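PDB 6RXD: histidine acid phosphatase from Bifidobacterium longum subsp. infantis, which probably removes phosphate groups from inositol polyphosphates, phytate among them, and from 2,3-bisphosphoglycerate, as a phytase of the histidine acid phosphatase family. Local coordinates for residues Glu113-Arg118 against Glu148-Gly153; Ser121-Ala126 against Gly131-Gln136; Ala408-Pro413 against Val446-Tyr451. One frame throughout, in Å; residues are numbered along the deposited sequence. Where two conformers were deposited one is given.

Contact 1: residues Glu113-Arg118 against Glu148-Gly153; sequences ERAYQR and ENFEKG
In the alpha/beta domain of this branch 2 histidine phosphatase, helices 102-118 and 141-157 lie side by side on the central mixed sheet, and Ala115 and Phe150 meet where the two helices face each other over the strands. The methyl CB of Ala115 comes to 3.8 Å from Phe150 CZ and 4.2 Å from CE1, touching the far end of the ring obliquely. With CG of Phe150 anti to the backbone N (chi1 175°), the ring extends across the gap although the side chain leaves its own helix at a tangent. A methyl group suits the receiving position: it is apolar and short enough to admit the end of a ring. Ile111, from the same helix as Ala115, also touches Phe150, while Phe397 of strand 391-398 meets the ring edge-to-face from the sheet.

Nearer the start of segment 113-118 the backbones themselves draw together, with the CA atoms of Glu113 and Gly153 only 4.7 Å apart. Glycine fits this spot: lacking a side chain, Gly153 allows the helices to approach this closely. Glu113 touches with its aliphatic part, which lies alongside Gly153. Its CG, anti to the carbonyl carbon (chi1 -67°), rests 3.6 Å from Gly153 O and 4.0 Å from Gly153 CA.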
loop_
_atom_site.group_PDB
_atom_site.type_symbol
_atom_site.label_atom_id
_atom_site.label_comp_id
_atom_site.label_asym_id
_atom_site.label_seq_id
_atom_site.Cartn_x
_atom_site.Cartn_y
_atom_site.Cartn_z
ATOM N N GLU A 113 1.029 -13.411 12.882
ATOM C CA GLU A 113 1.305 -13.838 14.259
ATOM C C GLU A 113 0.472 -13.036 15.247
ATOM O O GLU A 113 -0.173 -13.593 16.138
ATOM C CB GLU A 113 2.763 -13.580 14.647
ATOM C CG GLU A 113 3.836 -14.361 13.959
ATOM C CD GLU A 113 5.192 -14.079 14.595
ATOM O OE1 GLU A 113 5.609 -12.898 14.622
ATOM O OE2 GLU A 113 5.823 -15.031 15.099
ATOM N N ARG A 114 0.512 -11.711 15.110
ATOM C CA ARG A 114 -0.161 -10.844 16.070
ATOM C C ARG A 114 -1.683 -10.849 15.912
ATOM O O ARG A 114 -2.410 -10.563 16.863
ATOM C CB ARG A 114 0.397 -9.414 15.988
ATOM C CG ARG A 114 1.883 -9.339 16.323
ATOM C CD ARG A 114 2.394 -7.904 16.354
ATOM N NE ARG A 114 2.320 -7.272 15.033
ATOM C CZ ARG A 114 3.289 -7.328 14.121
ATOM N NH1 ARG A 114 4.417 -7.982 14.373
ATOM N NH2 ARG A 114 3.135 -6.734 12.950
ATOM N N ALA A 115 -2.169 -11.178 14.718
ATOM C CA ALA A 115 -3.608 -11.330 14.531
ATOM C C ALA A 115 -4.132 -12.500 15.368
ATOM O O ALA A 115 -5.182 -12.395 16.012
ATOM C CB ALA A 115 -3.965 -11.507 13.049
ATOM N N TYR A 116 -3.407 -13.613 15.378
ATOM C CA TYR A 116 -3.823 -14.712 16.243
ATOM C C TYR A 116 -3.724 -14.302 17.707
ATOM O O TYR A 116 -4.648 -14.537 18.493
ATOM C CB TYR A 116 -2.996 -15.987 16.016
ATOM C CG TYR A 116 -3.255 -16.983 17.115
ATOM C CD1 TYR A 116 -4.477 -17.644 17.202
ATOM C CD2 TYR A 116 -2.306 -17.226 18.099
ATOM C CE1 TYR A 116 -4.742 -18.548 18.239
ATOM C CE2 TYR A 116 -2.562 -18.129 19.133
ATOM C CZ TYR A 116 -3.776 -18.779 19.191
ATOM O OH TYR A 116 -4.028 -19.662 20.213
ATOM N N GLN A 117 -2.597 -13.695 18.065
ATOM C CA GLN A 117 -2.307 -13.380 19.459
ATOM C C GLN A 117 -3.335 -12.431 20.067
ATOM O O GLN A 117 -3.770 -12.627 21.209
ATOM C CB GLN A 117 -0.884 -12.830 19.591
ATOM C CG GLN A 117 0.171 -13.911 19.393
ATOM C CD GLN A 117 1.579 -13.378 19.253
ATOM O OE1 GLN A 117 1.793 -12.180 19.082
ATOM N NE2 GLN A 117 2.558 -14.280 19.311
ATOM N N ARG A 118 -3.745 -11.426 19.297
ATOM C CA ARG A 118 -4.721 -10.456 19.786
ATOM C C ARG A 118 -6.085 -11.091 20.009
ATOM O O ARG A 118 -6.843 -10.673 20.891
ATOM C CB ARG A 118 -4.856 -9.271 18.825
ATOM C CG ARG A 118 -5.683 -8.128 19.407
ATOM C CD ARG A 118 -5.682 -6.925 18.480
ATOM N NE ARG A 118 -6.651 -7.060 17.389
ATOM C CZ ARG A 118 -6.334 -7.329 16.126
ATOM N NH1 ARG A 118 -5.068 -7.511 15.770
ATOM N NH2 ARG A 118 -7.290 -7.418 15.212
ATOM N N GLU A 148 -0.008 -15.444 1.965
ATOM C CA GLU A 148 0.581 -16.735 2.316
ATOM C C GLU A 148 1.535 -16.593 3.496
ATOM O O GLU A 148 1.602 -17.458 4.363
ATOM C CB GLU A 148 1.290 -17.349 1.102
ATOM C CG GLU A 148 0.335 -17.706 -0.029
ATOM C CD GLU A 148 1.043 -18.019 -1.330
ATOM O OE1 GLU A 148 2.287 -18.126 -1.324
ATOM O OE2 GLU A 148 0.349 -18.155 -2.362
ATOM N N ASN A 149 2.259 -15.480 3.540
ATOM C CA ASN A 149 3.130 -15.228 4.679
ATOM C C ASN A 149 2.366 -14.912 5.961
ATOM O O ASN A 149 2.765 -15.336 7.043
ATOM C CB ASN A 149 4.144 -14.132 4.341
ATOM C CG ASN A 149 5.265 -14.647 3.450
ATOM O OD1 ASN A 149 6.138 -15.374 3.914
ATOM N ND2 ASN A 149 5.231 -14.291 2.170
ATOM N N PHE A 150 1.274 -14.162 5.837
ATOM C CA PHE A 150 0.391 -13.902 6.965
ATOM C C PHE A 150 -0.116 -15.246 7.496
ATOM O O PHE A 150 -0.133 -15.492 8.709
ATOM C CB PHE A 150 -0.775 -13.025 6.486
ATOM C CG PHE A 150 -1.847 -12.753 7.524
ATOM C CD1 PHE A 150 -2.023 -11.474 8.040
ATOM C CD2 PHE A 150 -2.724 -13.755 7.924
ATOM C CE1 PHE A 150 -3.034 -11.209 8.970
ATOM C CE2 PHE A 150 -3.726 -13.501 8.855
ATOM C CZ PHE A 150 -3.884 -12.227 9.369
ATOM N N GLU A 151 -0.540 -16.108 6.578
ATOM C CA GLU A 151 -1.076 -17.411 6.946
ATOM C C GLU A 151 -0.037 -18.262 7.688
ATOM O O GLU A 151 -0.343 -18.895 8.695
ATOM C CB GLU A 151 -1.595 -18.131 5.698
ATOM C CG GLU A 151 -2.153 -19.525 5.968
ATOM C CD GLU A 151 -2.699 -20.184 4.715
ATOM O OE1 GLU A 151 -3.733 -20.866 4.820
ATOM O OE2 GLU A 151 -2.096 -20.028 3.635
ATOM N N LYS A 152 1.200 -18.242 7.202
ATOM C CA LYS A 152 2.293 -18.943 7.864
ATOM C C LYS A 152 2.541 -18.429 9.278
ATOM O O LYS A 152 2.701 -19.214 10.210
ATOM C CB LYS A 152 3.565 -18.813 7.034
ATOM C CG LYS A 152 4.755 -19.554 7.590
ATOM C CD LYS A 152 5.904 -19.491 6.601
ATOM C CE LYS A 152 5.393 -19.692 5.178
ATOM N NZ LYS A 152 6.491 -19.737 4.173
ATOM N N GLY A 153 2.569 -17.107 9.433
ATOM C CA GLY A 153 2.758 -16.506 10.738
ATOM C C GLY A 153 1.616 -16.819 11.685
ATOM O O GLY A 153 1.844 -17.117 12.856
#

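Contact 2: residues Ser121-Ala126 against Gly131-Gln136; sequences SLFDQA and GTIAYQ
With CG of Phe123 anti to its carbonyl carbon (chi1 -70°) and CG1 of Ile133 placed likewise (chi1 -64°), a ring from helix 120-129 and a branched chain from strand 132-137 come into contact, roughly perpendicular to each other. The pair fills the inside of a tight helix-to-strand connection in the alpha/beta domain of the histidine phosphatase fold. Ile133 touches with its longer branch: its CD1 lies 3.9 Å from Phe123 CE1 and 4.1 Å from Phe123 CD1, approaching obliquely, while Ile133 CG1 sits 4.0 Å from Phe123 CE1. A beta-branched residue suits a strand, and the extended CG1-CD1 arm gives Ile133 the reach to meet a ring held by the helix. Leu122 CD2 lies over one face of that ring, toward its rim; Phe154 of helix 141-157 meets Phe123 edge-to-face and also touches Ile133, so it borders both side chains.

The last turn of the helix and the residue just before the strand converge, the CA atoms of Ala126 and Gly131 being 4.1 Å apart. Gly131, without a side chain, lets the backbone come close to the Ala126 methyl, CB to Gly131 CA 3.9 Å. One bond, spanning five residues over the helix end, joins the segments: Gly131 N donates to Ala126 O over 3.0 Å; the N-H...O angle is 138°, and the donor lies slightly off the carbonyl plane.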
loop_
_atom_site.group_PDB
_atom_site.type_symbol
_atom_site.label_atom_id
_atom_site.label_comp_id
_atom_site.label_asym_id
_atom_site.label_seq_id
_atom_site.Cartn_x
_atom_site.Cartn_y
_atom_site.Cartn_z
ATOM N N SER A 121 -8.487 -15.827 22.263
ATOM C CA SER A 121 -9.710 -16.430 22.784
ATOM C C SER A 121 -10.664 -16.810 21.652
ATOM O O SER A 121 -11.188 -17.926 21.622
ATOM C CB SER A 121 -10.407 -15.495 23.767
ATOM O OG SER A 121 -11.561 -16.124 24.285
ATOM N N LEU A 122 -10.870 -15.889 20.715
ATOM C CA LEU A 122 -11.724 -16.149 19.556
ATOM C C LEU A 122 -11.294 -17.388 18.786
ATOM O O LEU A 122 -12.109 -18.251 18.446
ATOM C CB LEU A 122 -11.715 -14.946 18.607
ATOM C CG LEU A 122 -12.527 -15.094 17.312
ATOM C CD1 LEU A 122 -14.022 -15.142 17.602
ATOM C CD2 LEU A 122 -12.209 -13.968 16.328
ATOM N N PHE A 123 -10.002 -17.481 18.504
ATOM C CA PHE A 123 -9.522 -18.561 17.661
ATOM C C PHE A 123 -9.395 -19.886 18.390
ATOM O O PHE A 123 -9.580 -20.933 17.781
ATOM C CB PHE A 123 -8.229 -18.158 16.961
ATOM C CG PHE A 123 -8.441 -17.105 15.905
ATOM C CD1 PHE A 123 -9.251 -17.370 14.805
ATOM C CD2 PHE A 123 -7.856 -15.853 16.021
ATOM C CE1 PHE A 123 -9.468 -16.395 13.827
ATOM C CE2 PHE A 123 -8.072 -14.877 15.056
ATOM C CZ PHE A 123 -8.877 -15.155 13.955
ATOM N N ASP A 124 -9.097 -19.852 19.684
ATOM C CA ASP A 124 -9.118 -21.091 20.466
ATOM C C ASP A 124 -10.532 -21.656 20.571
ATOM O O ASP A 124 -10.719 -22.873 20.560
ATOM C CB ASP A 124 -8.496 -20.900 21.855
ATOM C CG ASP A 124 -7.009 -20.604 21.792
ATOM O OD1 ASP A 124 -6.427 -20.686 20.687
ATOM O OD2 ASP A 124 -6.416 -20.300 22.850
ATOM N N GLN A 125 -11.535 -20.785 20.671
ATOM C CA GLN A 125 -12.924 -21.230 20.659
ATOM C C GLN A 125 -13.279 -21.814 19.299
ATOM O O GLN A 125 -13.944 -22.843 19.210
ATOM C CB GLN A 125 -13.869 -20.069 20.971
ATOM C CG GLN A 125 -13.746 -19.514 22.373
ATOM C CD GLN A 125 -14.797 -18.458 22.658
ATOM O OE1 GLN A 125 -14.475 -17.305 22.952
ATOM N NE2 GLN A 125 -16.062 -18.848 22.563
ATOM N N ALA A 126 -12.823 -21.152 18.240
ATOM C CA ALA A 126 -13.078 -21.604 16.872
ATOM C C ALA A 126 -12.493 -22.985 16.627
ATOM O O ALA A 126 -13.120 -23.822 15.981
ATOM C CB ALA A 126 -12.498 -20.617 15.873
ATOM N N GLY A 131 -15.276 -23.108 14.086
ATOM C CA GLY A 131 -15.307 -21.807 13.438
ATOM C C GLY A 131 -14.312 -21.794 12.296
ATOM O O GLY A 131 -13.249 -22.400 12.415
ATOM N N THR A 132 -14.644 -21.128 11.192
ATOM C CA THR A 132 -13.760 -21.157 10.029
ATOM C C THR A 132 -13.152 -19.799 9.688
ATOM O O THR A 132 -13.698 -18.738 10.031
ATOM C CB THR A 132 -14.453 -21.746 8.781
ATOM O OG1 THR A 132 -15.559 -20.916 8.412
ATOM C CG2 THR A 132 -14.955 -23.164 9.069
ATOM N N ILE A 133 -12.018 -19.849 9.000
ATOM C CA ILE A 133 -11.288 -18.643 8.614
ATOM C C ILE A 133 -11.310 -18.507 7.092
ATOM O O ILE A 133 -11.017 -19.468 6.377
ATOM C CB ILE A 133 -9.826 -18.740 9.079
ATOM C CG1 ILE A 133 -9.751 -18.795 10.609
ATOM C CG2 ILE A 133 -8.992 -17.577 8.544
ATOM C CD1 ILE A 133 -8.347 -19.038 11.146
ATOM N N ALA A 134 -11.658 -17.326 6.588
ATOM C CA ALA A 134 -11.653 -17.102 5.137
ATOM C C ALA A 134 -10.485 -16.222 4.747
ATOM O O ALA A 134 -10.350 -15.116 5.265
ATOM C CB ALA A 134 -12.967 -16.468 4.683
ATOM N N TYR A 135 -9.636 -16.717 3.848
ATOM C CA TYR A 135 -8.540 -15.924 3.300
ATOM C C TYR A 135 -8.935 -15.451 1.914
ATOM O O TYR A 135 -9.453 -16.231 1.115
ATOM C CB TYR A 135 -7.270 -16.777 3.197
ATOM C CG TYR A 135 -6.562 -17.009 4.512
ATOM C CD1 TYR A 135 -5.768 -16.017 5.071
ATOM C CD2 TYR A 135 -6.668 -18.223 5.185
ATOM C CE1 TYR A 135 -5.109 -16.216 6.266
ATOM C CE2 TYR A 135 -6.009 -18.431 6.395
ATOM C CZ TYR A 135 -5.232 -17.420 6.918
ATOM O OH TYR A 135 -4.566 -17.598 8.109
ATOM N N GLN A 136 -8.709 -14.174 1.624
ATOM C CA GLN A 136 -9.062 -13.635 0.316
ATOM C C GLN A 136 -7.949 -12.777 -0.233
ATOM O O GLN A 136 -7.233 -12.129 0.525
ATOM C CB GLN A 136 -10.329 -12.781 0.403
ATOM C CG GLN A 136 -11.551 -13.548 0.878
ATOM C CD GLN A 136 -12.804 -12.687 0.917
ATOM O OE1 GLN A 136 -12.769 -11.491 0.618
ATOM N NE2 GLN A 136 -13.918 -13.298 1.294
#

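Contact 3: residues Ala408-Pro413 against Val446-Tyr451; sequences ALLGLP and VQWDVY
Two leucines, Leu410 and Leu412, flank a glycine of positive phi at a helix end, and both point at the same strand, where they meet Trp448 and Val446. The helix is 400-410, closed by a Schellman motif, and the strand is 445-453 of the central mixed sheet in the alpha/beta histidine phosphatase domain. Gly411 is the C-prime residue of that motif; its phi of 71° is a conformation that favours glycine. The nearest CA atoms, those of Leu412 and Val446, are 9.8 Å apart, a usual helix-to-sheet spacing that side-chain ends bridge.

Leu412 and Val446 reach toward each other tip to tip, Leu412 CD1 lying 3.8 Å from Val446 CG2. On the valine, chi1 169° puts CG1 anti to the backbone N and leaves CG2, anti to the carbonyl carbon, as the methyl that meets Leu412. Valine, beta-branched and well suited to a strand, offers one methyl, and leucine supplies the longer arm needed from the loop. Met470 of the adjacent strand 467-472 touches Leu412, Val446 and Trp448, and so borders both halves of the contact.

The second pair, Leu410 and Trp448, is looser. The broad indole extends from the strand toward the helix end and is met edge-to-face by Phe378 and by Phe479. Its NE1 has a hydrogen-bond partner elsewhere in the structure, which satisfies its one polar atom within the buried site. The side chain of Leu410 lies about 8 Å from that of His506, a zinc ligand in a structure of this protein, with no zinc modelled there here. Leu410 approaches the benzo edge of the indole, near the ring plane, with its CD2 methyl 4.3 Å from Trp448 CZ2.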
loop_
_atom_site.group_PDB
_atom_site.type_symbol
_atom_site.label_atom_id
_atom_site.label_comp_id
_atom_site.label_asym_id
_atom_site.label_seq_id
_atom_site.Cartn_x
_atom_site.Cartn_y
_atom_site.Cartn_z
ATOM N N ALA A 408 -9.879 6.970 2.681
ATOM C CA ALA A 408 -10.588 8.214 2.425
ATOM C C ALA A 408 -12.085 8.048 2.680
ATOM O O ALA A 408 -12.729 8.944 3.250
ATOM C CB ALA A 408 -10.323 8.703 0.993
ATOM N N LEU A 409 -12.641 6.906 2.278
ATOM C CA LEU A 409 -14.077 6.658 2.476
ATOM C C LEU A 409 -14.406 6.517 3.965
ATOM O O LEU A 409 -15.441 7.007 4.427
ATOM C CB LEU A 409 -14.502 5.404 1.713
ATOM C CG LEU A 409 -16.004 5.125 1.713
ATOM C CD1 LEU A 409 -16.741 6.188 0.941
ATOM C CD2 LEU A 409 -16.212 3.759 1.059
ATOM N N LEU A 410 -13.528 5.850 4.710
ATOM C CA LEU A 410 -13.704 5.683 6.155
ATOM C C LEU A 410 -13.371 6.946 6.933
ATOM O O LEU A 410 -13.755 7.077 8.097
ATOM C CB LEU A 410 -12.806 4.560 6.688
ATOM C CG LEU A 410 -13.311 3.132 6.535
ATOM C CD1 LEU A 410 -12.230 2.152 6.968
ATOM C CD2 LEU A 410 -14.562 2.961 7.388
ATOM N N GLY A 411 -12.624 7.855 6.315
ATOM C CA GLY A 411 -12.207 9.061 7.019
ATOM C C GLY A 411 -11.163 8.770 8.081
ATOM O O GLY A 411 -11.169 9.383 9.152
ATOM N N LEU A 412 -10.267 7.829 7.777
ATOM C CA LEU A 412 -9.176 7.469 8.679
ATOM C C LEU A 412 -8.213 8.639 8.850
ATOM O O LEU A 412 -8.132 9.525 8.000
ATOM C CB LEU A 412 -8.424 6.253 8.121
ATOM C CG LEU A 412 -9.206 4.946 8.038
ATOM C CD1 LEU A 412 -8.301 3.802 7.557
ATOM C CD2 LEU A 412 -9.798 4.625 9.402
ATOM N N PRO A 413 -7.463 8.653 9.966
ATOM C CA PRO A 413 -6.533 9.766 10.195
ATOM C C PRO A 413 -5.539 9.895 9.047
ATOM O O PRO A 413 -5.017 8.875 8.555
ATOM C CB PRO A 413 -5.808 9.361 11.481
ATOM C CG PRO A 413 -6.752 8.377 12.158
ATOM C CD PRO A 413 -7.436 7.658 11.053
ATOM N N VAL A 446 -6.097 -2.451 7.830
ATOM C CA VAL A 446 -7.166 -2.082 8.735
ATOM C C VAL A 446 -7.715 -3.381 9.294
ATOM O O VAL A 446 -7.944 -4.325 8.544
ATOM C CB VAL A 446 -8.282 -1.326 7.986
ATOM C CG1 VAL A 446 -9.519 -1.166 8.876
ATOM C CG2 VAL A 446 -7.764 0.051 7.500
ATOM N N GLN A 447 -7.900 -3.443 10.607
ATOM C CA GLN A 447 -8.488 -4.625 11.238
ATOM C C GLN A 447 -9.643 -4.197 12.140
ATOM O O GLN A 447 -9.558 -3.168 12.821
ATOM C CB GLN A 447 -7.428 -5.364 12.057
ATOM C CG GLN A 447 -6.238 -5.862 11.222
ATOM C CD GLN A 447 -5.300 -6.735 12.011
ATOM O OE1 GLN A 447 -5.731 -7.608 12.770
ATOM N NE2 GLN A 447 -4.004 -6.509 11.839
ATOM N N TRP A 448 -10.726 -4.967 12.143
ATOM C CA TRP A 448 -11.824 -4.698 13.072
ATOM C C TRP A 448 -12.024 -5.919 13.937
ATOM O O TRP A 448 -12.039 -7.045 13.419
ATOM C CB TRP A 448 -13.141 -4.455 12.332
ATOM C CG TRP A 448 -13.250 -3.167 11.566
ATOM C CD1 TRP A 448 -12.297 -2.200 11.415
ATOM C CD2 TRP A 448 -14.395 -2.726 10.834
ATOM N NE1 TRP A 448 -12.787 -1.180 10.624
ATOM C CE2 TRP A 448 -14.073 -1.483 10.257
ATOM C CE3 TRP A 448 -15.667 -3.266 10.619
ATOM C CZ2 TRP A 448 -14.980 -0.765 9.464
ATOM C CZ3 TRP A 448 -16.569 -2.558 9.830
ATOM C CH2 TRP A 448 -16.219 -1.316 9.271
ATOM N N ASP A 449 -12.218 -5.696 15.237
ATOM C CA ASP A 449 -12.602 -6.767 16.157
ATOM C C ASP A 449 -14.053 -6.582 16.566
ATOM O O ASP A 449 -14.480 -5.460 16.829
ATOM C CB ASP A 449 -11.735 -6.729 17.414
ATOM C CG ASP A 449 -10.269 -6.940 17.118
ATOM O OD1 ASP A 449 -9.950 -7.697 16.184
ATOM O OD2 ASP A 449 -9.429 -6.338 17.816
ATOM N N VAL A 450 -14.803 -7.684 16.639
ATOM C CA VAL A 450 -16.216 -7.604 16.985
ATOM C C VAL A 450 -16.513 -8.500 18.172
ATOM O O VAL A 450 -16.180 -9.688 18.162
ATOM C CB VAL A 450 -17.117 -8.025 15.802
ATOM C CG1 VAL A 450 -18.598 -7.839 16.155
ATOM C CG2 VAL A 450 -16.766 -7.223 14.560
ATOM N N TYR A 451 -17.122 -7.920 19.199
ATOM C CA TYR A 451 -17.479 -8.666 20.397
ATOM C C TYR A 451 -18.989 -8.601 20.592
ATOM O O TYR A 451 -19.665 -7.745 20.013
ATOM C CB TYR A 451 -16.796 -8.061 21.624
ATOM C CG TYR A 451 -15.331 -8.405 21.845
ATOM C CD1 TYR A 451 -14.886 -8.790 23.100
ATOM C CD2 TYR A 451 -14.397 -8.330 20.818
ATOM C CE1 TYR A 451 -13.552 -9.077 23.335
ATOM C CE2 TYR A 451 -13.051 -8.625 21.049
ATOM C CZ TYR A 451 -12.644 -8.993 22.304
ATOM O OH TYR A 451 -11.317 -9.284 22.545
#

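All three contacts pack helices or helix ends on or around the same central sheet. Contact 2 is nested within the chain loop closed by contact 1, their centres 12 Å apart, and they touch directly: Tyr116 OH lies 2.7 Å from Asp124 OD1, a probable hydrogen bond, and Phe150 CD2 packs 3.8 Å from Tyr135 CE1. Contact 1 reaches contact 3 through Arg118, whose NH2 forms a salt bridge of 2.8 Å with Asp449 OD1. Contacts 2 and 3 do not touch, their nearest atoms being about 6 Å apart. Glu151, in segment 148-153, and nearby Asp180 are zinc ligands in a structure of this protein, though no zinc is bound there here.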